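Local structure of putative Ribokinase II (Escherichia coli O6, 3IQ0) at residues Ile12-Gln23 and Ala90-Tyr98; Tyr248-Ala258 and Ala285-Pro296. The protein probably phosphorylates a ribose-like sugar, using the gamma-phosphate of ATP with magnesium, as a kinase of the pfkB (ribokinase) family. One frame throughout, in Å; residues are numbered along the deposited sequence.

Contact 1: residues Ile12-Gln23 and Ala90-Tyr98; sequences ILVEIMASKIGQ and ATGSAFVTY
Ile16 and Phe95 pack flank to flank on one face of the small four-stranded sheet, where the neighbouring central strands 13-18 and 92-96 run parallel; the sheet corresponds to the lid that covers the sugar site in ribokinase and its relatives. The ring carbon CD1 of Phe95 rests 3.7 Å from CB of Ile16, and CG2 of Ile16 lies against CD1 and CE1 of the same ring. Both side chains also pack on the second subunit, where Phe65 of that subunit meets the Phe95 ring edge-to-face, so this face of the lid belongs to the dimer interface. On the other face Val96 is the main bump. Its CG1, set between backbone N and carbonyl carbon (chi1 59°), is wedged tightly against CG of Met17, a selenomethionine, at 3.5 Å and also touches the extended side chain of Glu15. Nearer the start of the strands, CD1 of Leu13 sits against the small CB of Ala94 at 3.7 Å. The backbone ladder between the strands includes Ile16 N to Ala94 O, 2.8 Å. At the start of the ladder a water joins Ile12 O to Gly92 N. Beyond its end, Ile21 CG1 leans on Tyr98 CB at 3.7 Å.

Contact 2: residues Tyr248-Ala258 and Ala285-Pro296; sequences YPVEEVDPTGA and ACGALAVTRRGP. With ATP (adenosine-5'-triphosphate), chain G.
The 248-258 segment runs as an irregular loop past the last turns of helix 276-290 and the turn that follows, and Val291 O accepts from two successive amides, Val253 N at 2.7 Å and Asp254 N at 3.1 Å. Val291 is the central side chain of the packing. Its CG1 meets Ala258 CB at 3.6 Å, while its CG2 touches CG2 of Val250, the two side chains lying roughly perpendicular. CB and CG2 of Val250 also touch the Thr292 methyl CG2, and the hydroxyl of Thr292 is turned back to donate to Leu289 O. Val250, Ala258 and Val291, with Gly287 and Ala288, line the adenosine part of the ATP pocket of this pfkB-family kinase: Val291 CG1 lies near N7 of the base, Ala288 comes up beside N3, and Gly287 CA passes 3.4 Å from the ribose O4' of ATP. The Glu252 side chain, extended with CG anti to the backbone N (chi1 -177°), reaches past Val291 to take the ATP N6 amino group on OE2 at 2.8 Å. Two residues on, the carboxylate of the buried Asp254 ties three groups together. OD1 accepts from Thr256 N, making an Asx turn, and from Thr256 OG1 on its syn lone pair; OD2 is met on the anti side by Gly295 N at 3.0 Å, the donor 28° out of the carboxylate plane. Next to this carboxylate, the Thr256 methyl runs alongside the Pro296 ring, with CG2 3.8 Å from Pro296 CB.

In the fold
Both segments of contact 1 precede those of contact 2 in the chain, and the centres of the two contacts are about 17 Å apart. Contact 1 lies within the four-stranded lid sheet; contact 2 belongs to the nucleotide-binding side of the larger domain, where the loop after strand 242-245 leads into helix 258-271 and packs on the end of helix 276-290. The two nevertheless touch: the face of the sheet bearing Glu15 and Met17 rests on Gly295-Pro296, just after the pocket residue Val291, with Met17 CE 3.5 Å from Gly295 CA, while Tyr98 reaches Asp254 in the 248-258 loop. This is consistent with lid and ATP site adjoining one active-site cleft.

Contact 1: residues Ile12-Gln23 and Ala90-Tyr98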
loop_
_atom_site.group_PDB
_atom_site.type_symbol
_atom_site.label_atom_id
_atom_site.label_comp_id
_atom_site.label_asym_id
_atom_site.label_seq_id
_atom_site.Cartn_x
_atom_site.Cartn_y
_atom_site.Cartn_z
ATOM N N ILE B 12 -7.315 9.482 5.294
ATOM C CA ILE B 12 -6.358 10.406 4.711
ATOM C C ILE B 12 -5.387 9.472 3.996
ATOM O O ILE B 12 -4.857 8.538 4.601
ATOM C CB ILE B 12 -5.587 11.197 5.775
ATOM C CG1 ILE B 12 -6.485 12.270 6.390
ATOM C CG2 ILE B 12 -4.358 11.839 5.161
ATOM C CD1 ILE B 12 -5.794 13.065 7.475
ATOM N N LEU B 13 -5.174 9.701 2.711
ATOM C CA LEU B 13 -4.272 8.856 1.944
ATOM C C LEU B 13 -3.576 9.679 0.878
ATOM O O LEU B 13 -3.864 10.869 0.721
ATOM C CB LEU B 13 -5.052 7.718 1.275
ATOM C CG LEU B 13 -6.294 8.100 0.460
ATOM C CD1 LEU B 13 -6.341 7.329 -0.842
ATOM C CD2 LEU B 13 -7.532 7.817 1.283
ATOM N N VAL B 14 -2.642 9.052 0.167
ATOM C CA VAL B 14 -1.948 9.729 -0.916
ATOM C C VAL B 14 -2.366 9.050 -2.209
ATOM O O VAL B 14 -2.694 7.864 -2.227
ATOM C CB VAL B 14 -0.404 9.662 -0.785
ATOM C CG1 VAL B 14 0.052 10.427 0.451
ATOM C CG2 VAL B 14 0.061 8.216 -0.731
ATOM N N GLU B 15 -2.382 9.813 -3.292
ATOM C CA GLU B 15 -2.760 9.269 -4.586
ATOM C C GLU B 15 -1.547 9.330 -5.498
ATOM O O GLU B 15 -0.814 10.316 -5.484
ATOM C CB GLU B 15 -3.905 10.084 -5.189
ATOM C CG GLU B 15 -4.514 9.471 -6.443
ATOM C CD GLU B 15 -5.779 10.181 -6.889
ATOM O OE1 GLU B 15 -5.731 10.924 -7.891
ATOM O OE2 GLU B 15 -6.824 9.998 -6.229
ATOM N N ILE B 16 -1.328 8.258 -6.256
ATOM C CA ILE B 16 -0.224 8.176 -7.217
ATOM C C ILE B 16 -0.927 7.988 -8.558
ATOM O O ILE B 16 -1.574 6.971 -8.782
ATOM C CB ILE B 16 0.705 6.970 -6.942
ATOM C CG1 ILE B 16 1.481 7.174 -5.636
ATOM C CG2 ILE B 16 1.689 6.804 -8.087
ATOM C CD1 ILE B 16 0.649 7.054 -4.393
HETATM N N MSE B 17 -0.808 8.977 -9.439
HETATM C CA MSE B 17 -1.496 8.944 -10.731
HETATM C C MSE B 17 -0.683 8.499 -11.939
HETATM O O MSE B 17 0.486 8.837 -12.075
HETATM C CB MSE B 17 -2.072 10.331 -11.040
HETATM C CG MSE B 17 -3.167 10.799 -10.090
HETATM SE SE MSE B 17 -3.595 12.680 -10.321
HETATM C CE MSE B 17 -2.906 13.306 -8.649
ATOM N N ALA B 18 -1.326 7.755 -12.826
ATOM C CA ALA B 18 -0.670 7.310 -14.044
ATOM C C ALA B 18 -0.373 8.573 -14.848
ATOM O O ALA B 18 -1.207 9.479 -14.923
ATOM C CB ALA B 18 -1.591 6.395 -14.825
ATOM N N SER B 19 0.813 8.633 -15.442
ATOM C CA SER B 19 1.201 9.798 -16.227
ATOM C C SER B 19 0.489 9.870 -17.576
ATOM O O SER B 19 0.364 10.950 -18.148
ATOM C CB SER B 19 2.709 9.792 -16.468
ATOM O OG SER B 19 3.064 8.730 -17.332
ATOM N N LYS B 20 0.019 8.731 -18.081
ATOM C CA LYS B 20 -0.649 8.709 -19.380
ATOM C C LYS B 20 -1.973 7.965 -19.401
ATOM O O LYS B 20 -2.173 7.003 -18.663
ATOM C CB LYS B 20 0.253 8.076 -20.444
ATOM C CG LYS B 20 1.635 8.681 -20.582
ATOM C CD LYS B 20 2.247 8.265 -21.907
ATOM C CE LYS B 20 3.758 8.328 -21.867
ATOM N NZ LYS B 20 4.304 7.291 -20.942
ATOM N N ILE B 21 -2.875 8.413 -20.271
ATOM C CA ILE B 21 -4.170 7.769 -20.413
ATOM C C ILE B 21 -3.921 6.449 -21.124
ATOM O O ILE B 21 -3.174 6.392 -22.102
ATOM C CB ILE B 21 -5.155 8.620 -21.254
ATOM C CG1 ILE B 21 -5.613 9.842 -20.459
ATOM C CG2 ILE B 21 -6.375 7.791 -21.629
ATOM C CD1 ILE B 21 -4.511 10.810 -20.110
ATOM N N GLY B 22 -4.539 5.386 -20.625
ATOM C CA GLY B 22 -4.358 4.081 -21.227
ATOM C C GLY B 22 -3.202 3.319 -20.600
ATOM O O GLY B 22 -2.854 2.228 -21.051
ATOM N N GLN B 23 -2.606 3.895 -19.562
ATOM C CA GLN B 23 -1.482 3.261 -18.878
ATOM C C GLN B 23 -1.990 2.180 -17.941
ATOM O O GLN B 23 -2.780 2.451 -17.039
ATOM C CB GLN B 23 -0.696 4.297 -18.077
ATOM C CG GLN B 23 0.567 3.759 -17.440
ATOM C CD GLN B 23 1.357 4.847 -16.750
ATOM O OE1 GLN B 23 1.401 5.983 -17.221
ATOM N NE2 GLN B 23 1.994 4.506 -15.638
ATOM N N ALA B 90 0.883 1.571 7.614
ATOM C CA ALA B 90 1.324 2.277 6.421
ATOM C C ALA B 90 0.226 3.263 6.039
ATOM O O ALA B 90 -0.957 2.921 6.074
ATOM C CB ALA B 90 1.559 1.289 5.284
ATOM N N THR B 91 0.611 4.486 5.695
ATOM C CA THR B 91 -0.367 5.493 5.299
ATOM C C THR B 91 -1.100 4.961 4.074
ATOM O O THR B 91 -0.481 4.406 3.169
ATOM C CB THR B 91 0.320 6.826 4.958
ATOM O OG1 THR B 91 0.974 7.332 6.128
ATOM C CG2 THR B 91 -0.697 7.859 4.476
ATOM N N GLY B 92 -2.420 5.095 4.073
ATOM C CA GLY B 92 -3.207 4.628 2.950
ATOM C C GLY B 92 -2.734 5.227 1.641
ATOM O O GLY B 92 -2.055 6.257 1.626
ATOM N N SER B 93 -3.091 4.578 0.539
ATOM C CA SER B 93 -2.695 5.050 -0.779
ATOM C C SER B 93 -3.688 4.609 -1.838
ATOM O O SER B 93 -4.530 3.737 -1.601
ATOM C CB SER B 93 -1.321 4.501 -1.147
ATOM O OG SER B 93 -1.402 3.107 -1.402
ATOM N N ALA B 94 -3.582 5.220 -3.010
ATOM C CA ALA B 94 -4.449 4.886 -4.126
ATOM C C ALA B 94 -3.730 5.163 -5.444
ATOM O O ALA B 94 -3.264 6.275 -5.675
ATOM C CB ALA B 94 -5.730 5.701 -4.057
ATOM N N PHE B 95 -3.620 4.135 -6.281
ATOM C CA PHE B 95 -3.004 4.255 -7.598
ATOM C C PHE B 95 -4.188 4.374 -8.553
ATOM O O PHE B 95 -5.142 3.614 -8.447
ATOM C CB PHE B 95 -2.205 2.993 -7.949
ATOM C CG PHE B 95 -0.920 2.845 -7.188
ATOM C CD1 PHE B 95 0.273 3.338 -7.711
ATOM C CD2 PHE B 95 -0.897 2.192 -5.960
ATOM C CE1 PHE B 95 1.472 3.181 -7.025
ATOM C CE2 PHE B 95 0.297 2.026 -5.259
ATOM C CZ PHE B 95 1.484 2.522 -5.797
ATOM N N VAL B 96 -4.129 5.316 -9.482
ATOM C CA VAL B 96 -5.229 5.507 -10.417
ATOM C C VAL B 96 -4.733 5.664 -11.858
ATOM O O VAL B 96 -3.625 6.139 -12.094
ATOM C CB VAL B 96 -6.064 6.764 -10.013
ATOM C CG1 VAL B 96 -5.181 7.990 -10.005
ATOM C CG2 VAL B 96 -7.226 6.959 -10.960
ATOM N N THR B 97 -5.551 5.254 -12.818
ATOM C CA THR B 97 -5.171 5.395 -14.218
ATOM C C THR B 97 -6.366 5.664 -15.128
ATOM O O THR B 97 -7.447 5.119 -14.933
ATOM C CB THR B 97 -4.412 4.156 -14.729
ATOM O OG1 THR B 97 -4.016 4.379 -16.086
ATOM C CG2 THR B 97 -5.282 2.916 -14.643
ATOM N N TYR B 98 -6.155 6.512 -16.130
ATOM C CA TYR B 98 -7.208 6.882 -17.071
ATOM C C TYR B 98 -7.122 6.062 -18.351
ATOM O O TYR B 98 -7.401 4.866 -18.349
ATOM C CB TYR B 98 -7.087 8.366 -17.407
ATOM C CG TYR B 98 -7.009 9.247 -16.186
ATOM C CD1 TYR B 98 -8.127 9.455 -15.381
ATOM C CD2 TYR B 98 -5.808 9.860 -15.822
ATOM C CE1 TYR B 98 -8.056 10.253 -14.240
ATOM C CE2 TYR B 98 -5.724 10.661 -14.682
ATOM C CZ TYR B 98 -6.854 10.853 -13.896
ATOM O OH TYR B 98 -6.788 11.647 -12.773
HETATM O O HOH W 1 -3.697 6.804 6.267
#

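Contact 2: residues Tyr248-Ala258 and Ala285-Pro296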
loop_
_atom_site.group_PDB
_atom_site.type_symbol
_atom_site.label_atom_id
_atom_site.label_comp_id
_atom_site.label_asym_id
_atom_site.label_seq_id
_atom_site.Cartn_x
_atom_site.Cartn_y
_atom_site.Cartn_z
ATOM N N TYR B 248 -22.184 25.016 -14.401
ATOM C CA TYR B 248 -21.376 25.960 -15.158
ATOM C C TYR B 248 -20.618 25.103 -16.162
ATOM O O TYR B 248 -20.111 24.043 -15.809
ATOM C CB TYR B 248 -20.392 26.676 -14.230
ATOM C CG TYR B 248 -21.050 27.554 -13.189
ATOM C CD1 TYR B 248 -21.477 28.842 -13.506
ATOM C CD2 TYR B 248 -21.267 27.089 -11.893
ATOM C CE1 TYR B 248 -22.105 29.644 -12.560
ATOM C CE2 TYR B 248 -21.897 27.881 -10.938
ATOM C CZ TYR B 248 -22.313 29.154 -11.278
ATOM O OH TYR B 248 -22.947 29.935 -10.340
ATOM N N PRO B 249 -20.550 25.535 -17.430
ATOM C CA PRO B 249 -19.834 24.750 -18.439
ATOM C C PRO B 249 -18.323 24.887 -18.264
ATOM O O PRO B 249 -17.803 26.001 -18.221
ATOM C CB PRO B 249 -20.328 25.355 -19.749
ATOM C CG PRO B 249 -20.506 26.805 -19.388
ATOM C CD PRO B 249 -21.188 26.720 -18.032
ATOM N N VAL B 250 -17.623 23.759 -18.152
ATOM C CA VAL B 250 -16.170 23.777 -17.980
ATOM C C VAL B 250 -15.504 22.553 -18.600
ATOM O O VAL B 250 -16.151 21.522 -18.805
ATOM C CB VAL B 250 -15.766 23.819 -16.476
ATOM C CG1 VAL B 250 -16.373 25.035 -15.797
ATOM C CG2 VAL B 250 -16.207 22.546 -15.780
ATOM N N GLU B 251 -14.210 22.674 -18.892
ATOM C CA GLU B 251 -13.453 21.572 -19.470
ATOM C C GLU B 251 -13.011 20.633 -18.346
ATOM O O GLU B 251 -11.965 20.832 -17.722
ATOM C CB GLU B 251 -12.232 22.102 -20.239
ATOM C CG GLU B 251 -11.129 22.716 -19.372
ATOM C CD GLU B 251 -11.239 24.224 -19.208
ATOM O OE1 GLU B 251 -10.550 24.774 -18.318
ATOM O OE2 GLU B 251 -12.000 24.856 -19.973
ATOM N N GLU B 252 -13.824 19.616 -18.083
ATOM C CA GLU B 252 -13.545 18.647 -17.028
ATOM C C GLU B 252 -12.261 17.860 -17.264
ATOM O O GLU B 252 -12.011 17.371 -18.365
ATOM C CB GLU B 252 -14.723 17.682 -16.895
ATOM C CG GLU B 252 -14.582 16.674 -15.772
ATOM C CD GLU B 252 -15.807 15.793 -15.649
ATOM O OE1 GLU B 252 -16.012 14.925 -16.524
ATOM O OE2 GLU B 252 -16.570 15.979 -14.682
ATOM N N VAL B 253 -11.461 17.723 -16.214
ATOM C CA VAL B 253 -10.191 17.007 -16.294
ATOM C C VAL B 253 -10.070 15.913 -15.233
ATOM O O VAL B 253 -9.457 14.874 -15.479
ATOM C CB VAL B 253 -9.011 17.989 -16.135
ATOM C CG1 VAL B 253 -7.708 17.234 -16.012
ATOM C CG2 VAL B 253 -8.963 18.926 -17.322
ATOM N N ASP B 254 -10.649 16.155 -14.060
ATOM C CA ASP B 254 -10.600 15.196 -12.961
ATOM C C ASP B 254 -11.840 15.394 -12.091
ATOM O O ASP B 254 -12.008 16.439 -11.464
ATOM C CB ASP B 254 -9.338 15.430 -12.123
ATOM C CG ASP B 254 -9.059 14.299 -11.137
ATOM O OD1 ASP B 254 -10.009 13.570 -10.761
ATOM O OD2 ASP B 254 -7.885 14.155 -10.730
ATOM N N PRO B 255 -12.734 14.394 -12.045
ATOM C CA PRO B 255 -13.956 14.498 -11.236
ATOM C C PRO B 255 -13.806 14.081 -9.771
ATOM O O PRO B 255 -14.690 14.331 -8.954
ATOM C CB PRO B 255 -14.922 13.600 -11.991
ATOM C CG PRO B 255 -14.023 12.471 -12.425
ATOM C CD PRO B 255 -12.765 13.191 -12.900
ATOM N N THR B 256 -12.679 13.457 -9.446
ATOM C CA THR B 256 -12.404 12.960 -8.097
ATOM C C THR B 256 -12.819 13.805 -6.881
ATOM O O THR B 256 -13.487 13.302 -5.970
ATOM C CB THR B 256 -10.909 12.621 -7.948
ATOM O OG1 THR B 256 -10.582 11.547 -8.832
ATOM C CG2 THR B 256 -10.584 12.210 -6.520
ATOM N N GLY B 257 -12.421 15.071 -6.841
ATOM C CA GLY B 257 -12.758 15.889 -5.684
ATOM C C GLY B 257 -13.966 16.804 -5.779
ATOM O O GLY B 257 -14.232 17.564 -4.852
ATOM N N ALA B 258 -14.697 16.731 -6.886
ATOM C CA ALA B 258 -15.864 17.582 -7.092
ATOM C C ALA B 258 -16.833 17.600 -5.907
ATOM O O ALA B 258 -17.111 18.659 -5.338
ATOM C CB ALA B 258 -16.596 17.146 -8.350
ATOM N N ALA B 285 -20.431 26.299 -8.040
ATOM C CA ALA B 285 -19.291 26.878 -8.732
ATOM C C ALA B 285 -17.994 26.239 -8.244
ATOM O O ALA B 285 -17.084 25.999 -9.034
ATOM C CB ALA B 285 -19.250 28.380 -8.505
ATOM N N CYS B 286 -17.908 25.969 -6.944
ATOM C CA CYS B 286 -16.704 25.352 -6.385
ATOM C C CYS B 286 -16.472 23.993 -7.043
ATOM O O CYS B 286 -15.381 23.697 -7.541
ATOM C CB CYS B 286 -16.842 25.178 -4.871
ATOM S SG CYS B 286 -15.315 24.650 -4.040
ATOM N N GLY B 287 -17.509 23.167 -7.059
ATOM C CA GLY B 287 -17.371 21.865 -7.675
ATOM C C GLY B 287 -16.996 21.982 -9.141
ATOM O O GLY B 287 -16.272 21.140 -9.669
ATOM N N ALA B 288 -17.492 23.023 -9.800
ATOM C CA ALA B 288 -17.206 23.240 -11.217
ATOM C C ALA B 288 -15.726 23.546 -11.401
ATOM O O ALA B 288 -15.070 22.997 -12.284
ATOM C CB ALA B 288 -18.044 24.391 -11.749
ATOM N N LEU B 289 -15.210 24.437 -10.562
ATOM C CA LEU B 289 -13.806 24.809 -10.618
ATOM C C LEU B 289 -12.926 23.611 -10.301
ATOM O O LEU B 289 -11.894 23.395 -10.940
ATOM C CB LEU B 289 -13.522 25.930 -9.614
ATOM C CG LEU B 289 -13.921 27.329 -10.081
ATOM C CD1 LEU B 289 -13.751 28.329 -8.949
ATOM C CD2 LEU B 289 -13.046 27.716 -11.281
ATOM N N ALA B 290 -13.340 22.839 -9.306
ATOM C CA ALA B 290 -12.604 21.661 -8.867
ATOM C C ALA B 290 -12.228 20.692 -9.987
ATOM O O ALA B 290 -11.075 20.275 -10.093
ATOM C CB ALA B 290 -13.408 20.927 -7.805
ATOM N N VAL B 291 -13.199 20.336 -10.819
ATOM C CA VAL B 291 -12.957 19.379 -11.893
ATOM C C VAL B 291 -12.065 19.877 -13.027
ATOM O O VAL B 291 -11.705 19.095 -13.904
ATOM C CB VAL B 291 -14.295 18.859 -12.505
ATOM C CG1 VAL B 291 -15.216 18.382 -11.390
ATOM C CG2 VAL B 291 -14.963 19.940 -13.345
ATOM N N THR B 292 -11.693 21.155 -13.010
ATOM C CA THR B 292 -10.849 21.692 -14.080
ATOM C C THR B 292 -9.357 21.427 -13.895
ATOM O O THR B 292 -8.569 21.681 -14.803
ATOM C CB THR B 292 -11.046 23.223 -14.269
ATOM O OG1 THR B 292 -10.549 23.925 -13.121
ATOM C CG2 THR B 292 -12.518 23.556 -14.473
ATOM N N ARG B 293 -8.963 20.927 -12.728
ATOM C CA ARG B 293 -7.557 20.635 -12.458
ATOM C C ARG B 293 -7.349 19.190 -12.023
ATOM O O ARG B 293 -8.213 18.601 -11.378
ATOM C CB ARG B 293 -7.007 21.583 -11.394
ATOM C CG ARG B 293 -6.712 22.964 -11.936
ATOM C CD ARG B 293 -6.375 23.953 -10.846
ATOM N NE ARG B 293 -5.938 25.222 -11.420
ATOM C CZ ARG B 293 -5.768 26.342 -10.726
ATOM N NH1 ARG B 293 -6.002 26.360 -9.420
ATOM N NH2 ARG B 293 -5.361 27.444 -11.339
ATOM N N ARG B 294 -6.194 18.633 -12.378
ATOM C CA ARG B 294 -5.870 17.248 -12.059
ATOM C C ARG B 294 -5.290 17.101 -10.657
ATOM O O ARG B 294 -4.450 17.895 -10.231
ATOM C CB ARG B 294 -4.890 16.693 -13.094
ATOM C CG ARG B 294 -4.797 15.180 -13.120
ATOM C CD ARG B 294 -3.986 14.712 -14.322
ATOM N NE ARG B 294 -2.644 15.290 -14.312
ATOM C CZ ARG B 294 -1.727 15.084 -15.254
ATOM N NH1 ARG B 294 -2.000 14.308 -16.296
ATOM N NH2 ARG B 294 -0.532 15.654 -15.150
ATOM N N GLY B 295 -5.738 16.072 -9.946
ATOM C CA GLY B 295 -5.279 15.854 -8.590
ATOM C C GLY B 295 -6.475 16.027 -7.682
ATOM O O GLY B 295 -7.149 17.057 -7.736
ATOM N N PRO B 296 -6.748 15.045 -6.811
ATOM C CA PRO B 296 -7.871 15.034 -5.868
ATOM C C PRO B 296 -8.097 16.312 -5.069
ATOM O O PRO B 296 -9.231 16.786 -4.950
ATOM C CB PRO B 296 -7.545 13.850 -4.950
ATOM C CG PRO B 296 -6.720 12.957 -5.814
ATOM C CD PRO B 296 -5.817 13.945 -6.506
HETATM P PG ATP G . -18.234 12.035 -5.061
HETATM O O1G ATP G . -16.858 12.272 -5.624
HETATM O O2G ATP G . -18.521 10.567 -4.871
HETATM O O3G ATP G . -18.400 12.761 -3.726
HETATM P PB ATP G . -20.620 13.447 -6.085
HETATM O O1B ATP G . -21.630 12.802 -6.983
HETATM O O2B ATP G . -20.907 13.653 -4.638
HETATM O O3B ATP G . -19.234 12.631 -6.170
HETATM P PA ATP G . -20.476 15.237 -8.310
HETATM O O1A ATP G . -19.419 14.582 -9.171
HETATM O O2A ATP G . -21.915 15.049 -8.608
HETATM O O3A ATP G . -20.220 14.821 -6.755
HETATM O "O5'" ATP G . -20.350 16.952 -7.761
HETATM C "C5'" ATP G . -19.966 18.086 -7.125
HETATM C "C4'" ATP G . -20.840 19.199 -7.645
HETATM O "O4'" ATP G . -19.797 19.697 -8.492
HETATM C "C3'" ATP G . -21.959 18.957 -8.718
HETATM O "O3'" ATP G . -23.272 18.832 -8.200
HETATM C "C2'" ATP G . -21.746 20.085 -9.629
HETATM O "O2'" ATP G . -22.402 21.263 -9.140
HETATM C "C1'" ATP G . -20.257 20.225 -9.716
HETATM N N9 ATP G . -19.696 19.414 -10.873
HETATM C C8 ATP G . -19.202 18.114 -10.889
HETATM N N7 ATP G . -18.793 17.743 -12.112
HETATM C C5 ATP G . -18.996 18.781 -12.921
HETATM C C6 ATP G . -18.801 19.098 -14.377
HETATM N N6 ATP G . -18.269 18.171 -15.173
HETATM N N1 ATP G . -19.168 20.372 -14.863
HETATM C C2 ATP G . -19.727 21.373 -14.064
HETATM N N3 ATP G . -19.938 21.135 -12.704
HETATM C C4 ATP G . -19.607 19.895 -12.110
#